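Long-range contacts in trimethylamine-N-oxide reductase (Haemophilus influenzae, PDB 7L5I), which probably reduces S- or N-oxide substrates such as trimethylamine N-oxide at a molybdenum centre carried by two pterin guanine dinucleotides: residues R356-T367 with D645-E656; A425-D433 with D774-N784. All blocks are in the same frame, centred on the assembly; numbering follows the deposited sequence.

Interaction 1. Residues R356-T367 with D645-E656; sequences RHGEQTHWMLVT and DCKGHPSWMEPE
Arg356 meets 645-656 along its whole length. Its CB packs on Pro655 CB at 3.8 Å, CG and CD run alongside Glu656 OE1, and the guanidinium turns its edge to two acids. With CG anti to the backbone N (chi1 -169°) and a bend at chi2, Arg356 NE and NH2 take Glu656 side-on: NE lies 3.0 Å from Glu656 OE1 and NH2 3.1 Å from Glu656 OE2, the two flat groups nearly coplanar. NH1 gives a straighter bond (168°) to Asp645 OD2, whose carboxylate stands perpendicular to the guanidinium, and also bonds to Thr777 O. Held at all three nitrogens, the group can hardly rotate.

His357 is sandwiched: Arg356 CG sits over one face, Met653 CB over the other, 3.7 Å from the ring centroid. Further along, Gln360 OE1 accepts from Ser651 N at 3.0 Å and from a water, while Met653 CE packs on Gln360 CG. Pro650 packs over one face of the Trp363 indole, its CG 3.7 Å from the centroid of the five-membered ring in a CH-pi contact; Cys646 SG approaches the indole edge, and NE1 bonds to Glu632 O.

The salt-bridge network of Arg356, Asp645 and Glu656 and the CH-pi packing of Pro650 on Trp363 together fasten an irregular loop to the start of helix 359-372 and the residues leading into it; the side chain of Pro655 lies about 9 Å from a bound pterin guanine dinucleotide.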
# COMPACT_ATOMS: atom_id res chain seq x y z
N ARG A 356 -2.99 5.87 14.41
CA ARG A 356 -3.26 7.16 15.02
C ARG A 356 -1.96 7.90 15.30
O ARG A 356 -0.98 7.31 15.75
CB ARG A 356 -4.05 6.98 16.30
CG ARG A 356 -4.61 8.23 16.85
CD ARG A 356 -5.84 8.71 16.09
NE ARG A 356 -6.62 9.56 16.99
CZ ARG A 356 -6.63 10.89 16.97
NH1 ARG A 356 -5.94 11.57 16.08
NH2 ARG A 356 -7.38 11.55 17.86
N HIS A 357 -1.96 9.21 15.04
CA HIS A 357 -0.78 10.07 15.18
C HIS A 357 0.38 9.60 14.30
O HIS A 357 1.56 9.86 14.59
CB HIS A 357 -0.33 10.17 16.64
CG HIS A 357 -1.43 10.54 17.59
ND1 HIS A 357 -1.76 9.76 18.68
CD2 HIS A 357 -2.25 11.62 17.64
CE1 HIS A 357 -2.76 10.34 19.34
NE2 HIS A 357 -3.07 11.46 18.73
N GLY A 358 0.06 8.96 13.17
CA GLY A 358 1.10 8.41 12.31
C GLY A 358 2.09 9.43 11.78
O GLY A 358 3.25 9.07 11.48
N GLU A 359 1.67 10.69 11.66
CA GLU A 359 2.57 11.75 11.21
C GLU A 359 3.81 11.86 12.07
O GLU A 359 4.88 12.30 11.62
CB GLU A 359 1.85 13.10 11.25
CG GLU A 359 0.65 13.25 10.35
CD GLU A 359 -0.66 12.83 11.00
OE1 GLU A 359 -0.64 12.17 12.07
OE2 GLU A 359 -1.73 13.16 10.43
N GLN A 360 3.67 11.51 13.35
CA GLN A 360 4.76 11.72 14.28
C GLN A 360 5.92 10.78 14.06
O GLN A 360 7.06 11.10 14.43
CB GLN A 360 4.24 11.54 15.72
CG GLN A 360 3.10 12.42 16.12
CD GLN A 360 3.40 13.89 15.90
OE1 GLN A 360 4.37 14.42 16.41
NE2 GLN A 360 2.57 14.54 15.09
N THR A 361 5.68 9.60 13.48
CA THR A 361 6.72 8.57 13.45
C THR A 361 7.85 8.92 12.48
O THR A 361 9.03 8.91 12.86
CB THR A 361 6.10 7.21 13.12
OG1 THR A 361 5.46 7.27 11.83
CG2 THR A 361 5.06 6.83 14.13
N HIS A 362 7.55 9.28 11.23
CA HIS A 362 8.64 9.63 10.34
C HIS A 362 9.17 11.02 10.60
O HIS A 362 10.35 11.28 10.31
CB HIS A 362 8.19 9.43 8.89
CG HIS A 362 7.95 8.00 8.58
ND1 HIS A 362 6.69 7.44 8.55
CD2 HIS A 362 8.82 6.97 8.43
CE1 HIS A 362 6.78 6.15 8.30
NE2 HIS A 362 8.07 5.83 8.22
N TRP A 363 8.37 11.91 11.17
CA TRP A 363 8.89 13.20 11.62
C TRP A 363 9.97 12.98 12.66
O TRP A 363 11.06 13.57 12.58
CB TRP A 363 7.75 14.04 12.19
CG TRP A 363 8.04 15.49 12.34
CD1 TRP A 363 9.19 16.14 12.06
CD2 TRP A 363 7.12 16.48 12.80
NE1 TRP A 363 9.06 17.48 12.31
CE2 TRP A 363 7.78 17.72 12.76
CE3 TRP A 363 5.79 16.43 13.22
CZ2 TRP A 363 7.17 18.91 13.15
CZ3 TRP A 363 5.17 17.61 13.59
CH2 TRP A 363 5.86 18.83 13.55
N MET A 364 9.69 12.13 13.65
CA MET A 364 10.67 11.84 14.68
C MET A 364 11.84 11.03 14.12
O MET A 364 12.98 11.20 14.58
CB MET A 364 9.99 11.10 15.85
CG MET A 364 10.94 10.91 17.03
SD MET A 364 11.49 12.48 17.74
CE MET A 364 13.20 12.06 18.18
N LEU A 365 11.61 10.15 13.14
CA LEU A 365 12.73 9.42 12.55
C LEU A 365 13.71 10.38 11.87
O LEU A 365 14.94 10.20 11.97
CB LEU A 365 12.23 8.39 11.54
CG LEU A 365 13.32 7.46 11.01
CD1 LEU A 365 13.77 6.55 12.11
CD2 LEU A 365 12.83 6.66 9.84
N VAL A 366 13.19 11.36 11.12
CA VAL A 366 14.03 12.37 10.48
C VAL A 366 14.74 13.22 11.52
O VAL A 366 15.90 13.61 11.35
CB VAL A 366 13.18 13.23 9.53
CG1 VAL A 366 13.97 14.42 9.05
CG2 VAL A 366 12.74 12.38 8.38
N THR A 367 14.05 13.52 12.62
CA THR A 367 14.67 14.26 13.72
C THR A 367 15.81 13.46 14.35
O THR A 367 16.91 13.98 14.60
CB THR A 367 13.59 14.59 14.76
OG1 THR A 367 12.62 15.48 14.20
CG2 THR A 367 14.17 15.23 16.00
N ASP A 645 -3.97 17.17 17.88
CA ASP A 645 -3.32 15.88 17.66
C ASP A 645 -2.13 15.97 16.70
O ASP A 645 -1.67 14.95 16.19
CB ASP A 645 -4.34 14.83 17.17
CG ASP A 645 -5.23 15.31 16.02
OD1 ASP A 645 -4.93 16.35 15.39
OD2 ASP A 645 -6.24 14.63 15.73
N CYS A 646 -1.58 17.17 16.50
CA CYS A 646 -0.30 17.31 15.80
C CYS A 646 0.31 18.65 16.20
O CYS A 646 -0.20 19.70 15.79
CB CYS A 646 -0.50 17.23 14.29
SG CYS A 646 1.05 17.13 13.36
N LYS A 647 1.38 18.62 16.98
CA LYS A 647 2.00 19.84 17.49
C LYS A 647 3.08 20.33 16.52
O LYS A 647 3.27 19.79 15.43
CB LYS A 647 2.59 19.58 18.88
CG LYS A 647 1.59 18.93 19.85
CD LYS A 647 2.26 18.53 21.15
CE LYS A 647 1.44 17.50 21.91
NZ LYS A 647 2.29 16.52 22.63
N GLY A 648 3.81 21.37 16.92
CA GLY A 648 4.80 21.97 16.07
C GLY A 648 6.11 21.22 15.96
O GLY A 648 6.91 21.53 15.07
N HIS A 649 6.35 20.26 16.84
CA HIS A 649 7.51 19.39 16.76
C HIS A 649 7.03 17.98 17.04
O HIS A 649 5.93 17.79 17.57
CB HIS A 649 8.61 19.79 17.76
CG HIS A 649 8.16 19.78 19.19
ND1 HIS A 649 7.96 18.62 19.90
CD2 HIS A 649 7.90 20.80 20.04
CE1 HIS A 649 7.58 18.92 21.13
NE2 HIS A 649 7.54 20.24 21.24
N PRO A 650 7.82 16.97 16.69
CA PRO A 650 7.38 15.59 16.97
C PRO A 650 7.15 15.42 18.46
O PRO A 650 7.89 15.95 19.28
CB PRO A 650 8.55 14.72 16.50
CG PRO A 650 9.42 15.59 15.74
CD PRO A 650 9.15 17.02 16.09
N SER A 651 6.11 14.65 18.81
CA SER A 651 5.78 14.42 20.21
C SER A 651 5.03 13.11 20.37
O SER A 651 4.47 12.56 19.41
CB SER A 651 4.97 15.59 20.80
OG SER A 651 3.60 15.57 20.39
N TRP A 652 5.02 12.61 21.61
CA TRP A 652 4.28 11.41 21.98
C TRP A 652 2.89 11.77 22.46
O TRP A 652 2.74 12.48 23.47
CB TRP A 652 5.01 10.65 23.06
CG TRP A 652 4.22 9.52 23.67
CD1 TRP A 652 3.93 9.35 24.99
CD2 TRP A 652 3.61 8.41 22.99
NE1 TRP A 652 3.22 8.19 25.19
CE2 TRP A 652 3.00 7.60 23.97
CE3 TRP A 652 3.54 8.02 21.65
CZ2 TRP A 652 2.33 6.42 23.66
CZ3 TRP A 652 2.88 6.84 21.34
CH2 TRP A 652 2.28 6.06 22.35
N MET A 653 1.89 11.27 21.76
CA MET A 653 0.49 11.42 22.12
C MET A 653 -0.11 10.02 22.18
O MET A 653 0.02 9.25 21.21
CB MET A 653 -0.25 12.31 21.12
CG MET A 653 0.27 13.75 21.08
SD MET A 653 -0.23 14.67 19.61
CE MET A 653 0.86 13.89 18.40
N GLU A 654 -0.74 9.66 23.30
CA GLU A 654 -1.27 8.32 23.41
C GLU A 654 -2.46 8.15 22.47
O GLU A 654 -3.35 9.02 22.44
CB GLU A 654 -1.70 8.02 24.84
CG GLU A 654 -0.56 7.70 25.76
CD GLU A 654 -1.06 7.22 27.12
OE1 GLU A 654 -2.30 7.28 27.36
OE2 GLU A 654 -0.22 6.78 27.93
N PRO A 655 -2.53 7.07 21.72
CA PRO A 655 -3.72 6.82 20.89
C PRO A 655 -4.84 6.20 21.72
O PRO A 655 -4.63 5.76 22.85
CB PRO A 655 -3.20 5.83 19.84
CG PRO A 655 -2.19 5.06 20.55
CD PRO A 655 -1.51 6.04 21.51
N GLU A 656 -6.02 6.11 21.11
CA GLU A 656 -7.19 5.59 21.82
C GLU A 656 -7.02 4.11 22.16
O GLU A 656 -7.47 3.66 23.22
CB GLU A 656 -8.46 5.82 20.99
CG GLU A 656 -8.86 7.29 20.85
CD GLU A 656 -8.19 7.98 19.65
OE1 GLU A 656 -7.32 7.37 18.99
OE2 GLU A 656 -8.57 9.14 19.36
O HOH W 1 -7.62 14.15 18.63
O HOH W 2 0.00 7.64 19.11
O HOH W 3 -0.05 13.38 14.50
O HOH W 4 3.54 16.58 17.72

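Interaction 2. Residues A425-D433 with D774-N784; sequences AFPLARIAD and DEGTSKLAQGN
Between Arg430 and Asp774 runs a salt bridge that is almost alone: this buried contact has no other direct polar bond across it, and water supplies most of the polar joinery. Arg430 NH2 lies 3.0 Å from Asp774 OD1, the guanidinium and carboxylate planes turned 49° apart, so that the two charged groups meet askew rather than side by side. The arginine, bent at chi2 and chi3, folds back over its own turn; this also brings Arg430 NH1 to Asp433 OD2 in a weak bond of 3.2 Å, an oxygen that Tyr451 OH shares.

Three waters ring the guanidinium edge in its plane. One accepts from Arg430 NE at 2.7 Å and donates a hydrogen bond to Gln782 O; another joins NH1 to Asp774 O; a third lies between NH2 and Glu775 O, its second link weak. Asp774 OD1 also comes near Ala429 O, two acceptors that cannot bond. A further water bridges Ala429 O, Asp774 OD2 and Asp433 N, donating to the two oxygens and accepting from the nitrogen. Water thus fills in most of the polar links between the loop 774-784 and the turn that leads into helix 431-436.

Apolar contact is modest. Ala429 CB touches Asn784 CB at 3.6 Å. The ring of Pro427 leans on Gln782, with Pro427 CG 3.8 Å from Gln782 CB. The side chain of Asn784 is about 5 Å from a bound pterin dinucleotide and about 8 Å from the molybdenum.

Around this joint, strand 426-427 pairs in parallel with strand 170-171, and Arg430 occupies the N-cap position of helix 431-436. Strand 441-444 flanks the same side chains, with Tyr444 against Pro427 and Ile442 against Arg430, while Leu780 and Ala781 rest on helix 179-187.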
# COMPACT_ATOMS: atom_id res chain seq x y z
N ALA A 425 -12.93 16.93 -3.33
CA ALA A 425 -12.00 15.84 -3.05
C ALA A 425 -11.59 15.83 -1.58
O ALA A 425 -11.33 16.87 -0.98
CB ALA A 425 -10.75 15.96 -3.91
N PHE A 426 -11.50 14.64 -1.02
CA PHE A 426 -11.27 14.46 0.41
C PHE A 426 -10.17 13.43 0.64
O PHE A 426 -9.91 12.59 -0.22
CB PHE A 426 -12.56 13.98 1.08
CG PHE A 426 -13.19 12.80 0.37
CD1 PHE A 426 -12.84 11.51 0.70
CD2 PHE A 426 -14.15 13.00 -0.63
CE1 PHE A 426 -13.43 10.43 0.08
CE2 PHE A 426 -14.73 11.93 -1.26
CZ PHE A 426 -14.37 10.65 -0.93
N PRO A 427 -9.51 13.47 1.80
CA PRO A 427 -8.55 12.40 2.15
C PRO A 427 -9.25 11.05 2.04
O PRO A 427 -10.31 10.83 2.63
CB PRO A 427 -8.16 12.72 3.60
CG PRO A 427 -8.58 14.12 3.83
CD PRO A 427 -9.73 14.40 2.92
N LEU A 428 -8.65 10.13 1.28
CA LEU A 428 -9.47 9.06 0.72
C LEU A 428 -10.00 8.09 1.76
O LEU A 428 -11.04 7.46 1.53
CB LEU A 428 -8.70 8.30 -0.35
CG LEU A 428 -7.81 7.14 0.07
CD1 LEU A 428 -7.32 6.46 -1.18
CD2 LEU A 428 -6.65 7.63 0.91
N ALA A 429 -9.32 7.92 2.89
CA ALA A 429 -9.85 7.00 3.90
C ALA A 429 -11.04 7.57 4.67
O ALA A 429 -11.54 6.90 5.58
CB ALA A 429 -8.73 6.57 4.86
N ARG A 430 -11.52 8.76 4.33
CA ARG A 430 -12.82 9.25 4.79
C ARG A 430 -13.99 8.72 3.95
O ARG A 430 -15.12 9.14 4.17
CB ARG A 430 -12.84 10.78 4.79
CG ARG A 430 -11.76 11.45 5.65
CD ARG A 430 -11.98 11.29 7.16
NE ARG A 430 -11.60 9.98 7.63
CZ ARG A 430 -12.31 9.24 8.48
NH1 ARG A 430 -13.46 9.67 8.98
NH2 ARG A 430 -11.88 8.04 8.82
N ILE A 431 -13.76 7.78 3.02
CA ILE A 431 -14.80 7.37 2.07
C ILE A 431 -16.10 6.93 2.76
O ILE A 431 -17.21 7.32 2.34
CB ILE A 431 -14.24 6.26 1.15
CG1 ILE A 431 -15.29 5.78 0.17
CG2 ILE A 431 -13.75 5.08 1.97
CD1 ILE A 431 -15.80 6.87 -0.73
N ALA A 432 -16.02 6.10 3.78
CA ALA A 432 -17.24 5.66 4.47
C ALA A 432 -17.97 6.84 5.10
O ALA A 432 -19.19 7.00 4.96
CB ALA A 432 -16.91 4.61 5.53
N ASP A 433 -17.22 7.68 5.80
CA ASP A 433 -17.75 8.91 6.40
C ASP A 433 -18.43 9.78 5.36
O ASP A 433 -19.50 10.35 5.63
CB ASP A 433 -16.57 9.63 7.06
CG ASP A 433 -16.95 10.52 8.22
OD1 ASP A 433 -18.05 10.37 8.81
OD2 ASP A 433 -16.09 11.36 8.55
N ASP A 774 -11.92 3.07 12.04
CA ASP A 774 -11.94 3.94 10.88
C ASP A 774 -11.87 5.39 11.37
O ASP A 774 -12.90 6.00 11.67
CB ASP A 774 -13.21 3.69 10.05
CG ASP A 774 -13.27 4.54 8.80
OD1 ASP A 774 -12.22 5.08 8.41
OD2 ASP A 774 -14.38 4.67 8.21
N GLU A 775 -10.66 5.93 11.46
CA GLU A 775 -10.48 7.30 11.92
C GLU A 775 -9.21 7.89 11.32
O GLU A 775 -8.28 7.16 10.95
CB GLU A 775 -10.40 7.38 13.44
CG GLU A 775 -9.20 6.68 14.00
CD GLU A 775 -9.25 6.59 15.50
OE1 GLU A 775 -10.09 7.27 16.11
OE2 GLU A 775 -8.44 5.83 16.05
N GLY A 776 -9.18 9.22 11.24
CA GLY A 776 -8.02 9.90 10.71
C GLY A 776 -6.84 9.87 11.66
O GLY A 776 -6.98 9.88 12.88
N THR A 777 -5.63 9.82 11.07
CA THR A 777 -4.41 9.84 11.87
C THR A 777 -4.39 11.05 12.81
O THR A 777 -4.06 10.93 14.00
CB THR A 777 -3.17 9.84 10.97
OG1 THR A 777 -3.29 10.87 9.97
CG2 THR A 777 -3.03 8.49 10.27
N SER A 778 -4.76 12.20 12.28
CA SER A 778 -4.83 13.47 12.99
C SER A 778 -5.44 14.45 12.01
O SER A 778 -5.67 14.12 10.84
CB SER A 778 -3.46 13.95 13.48
OG SER A 778 -2.75 14.62 12.44
N LYS A 779 -5.67 15.68 12.47
CA LYS A 779 -6.20 16.69 11.57
C LYS A 779 -5.17 17.12 10.53
O LYS A 779 -5.56 17.72 9.53
CB LYS A 779 -6.68 17.90 12.36
CG LYS A 779 -7.82 17.54 13.29
CD LYS A 779 -8.25 18.74 14.12
CE LYS A 779 -9.44 18.38 14.96
NZ LYS A 779 -9.02 17.64 16.15
N LEU A 780 -3.89 16.82 10.72
CA LEU A 780 -2.91 17.23 9.73
C LEU A 780 -3.11 16.47 8.43
O LEU A 780 -3.32 17.07 7.37
CB LEU A 780 -1.48 17.02 10.26
CG LEU A 780 -0.47 17.56 9.25
CD1 LEU A 780 -0.41 19.07 9.35
CD2 LEU A 780 0.89 16.97 9.46
N ALA A 781 -3.05 15.14 8.48
CA ALA A 781 -3.09 14.34 7.26
C ALA A 781 -4.38 13.58 7.03
O ALA A 781 -4.64 13.17 5.90
CB ALA A 781 -1.94 13.33 7.28
N GLN A 782 -5.15 13.32 8.09
CA GLN A 782 -6.33 12.47 8.00
C GLN A 782 -6.04 11.16 7.27
O GLN A 782 -6.83 10.70 6.43
CB GLN A 782 -7.47 13.22 7.33
CG GLN A 782 -7.91 14.47 8.07
CD GLN A 782 -8.80 14.17 9.28
OE1 GLN A 782 -9.00 13.02 9.64
NE2 GLN A 782 -9.32 15.22 9.91
N GLY A 783 -4.89 10.53 7.60
CA GLY A 783 -4.56 9.23 7.03
C GLY A 783 -5.34 8.11 7.69
O GLY A 783 -6.03 8.30 8.67
N ASN A 784 -5.25 6.90 7.12
CA ASN A 784 -5.93 5.76 7.73
C ASN A 784 -5.12 5.22 8.91
O ASN A 784 -3.89 5.32 8.94
CB ASN A 784 -6.23 4.68 6.68
CG ASN A 784 -4.98 3.91 6.21
OD1 ASN A 784 -4.82 2.73 6.50
ND2 ASN A 784 -4.12 4.59 5.44
O HOH W 5 -6.75 9.24 4.08
O HOH W 6 -14.26 6.57 6.31
O HOH W 7 -9.12 7.06 8.21
O HOH W 8 -9.08 9.29 6.90
O HOH W 9 -14.87 7.75 10.56

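Both contacts are buried, but the centre of interaction 2 lies nearer the centre of the chain, about 15 Å from it against 21 Å for that of interaction 1, and closer to the molybdenum cofactor. Interaction 1 is the larger, burying 783 Å² against 376 Å², and draws mainly on direct bonds and aromatic packing with some water; interaction 2 draws on one salt bridge and several bridging waters. Each pins a loop from later in the chain to an element of the molybdopterin oxidoreductase family region, and their segments alternate. They also touch: Glu359 OE2 reaches Ser778 OG at 2.7 Å and Thr777 OG1 at 2.8 Å, probable hydrogen bonds. The pair illustrates how loops can be secured to distant elements by different chemistries.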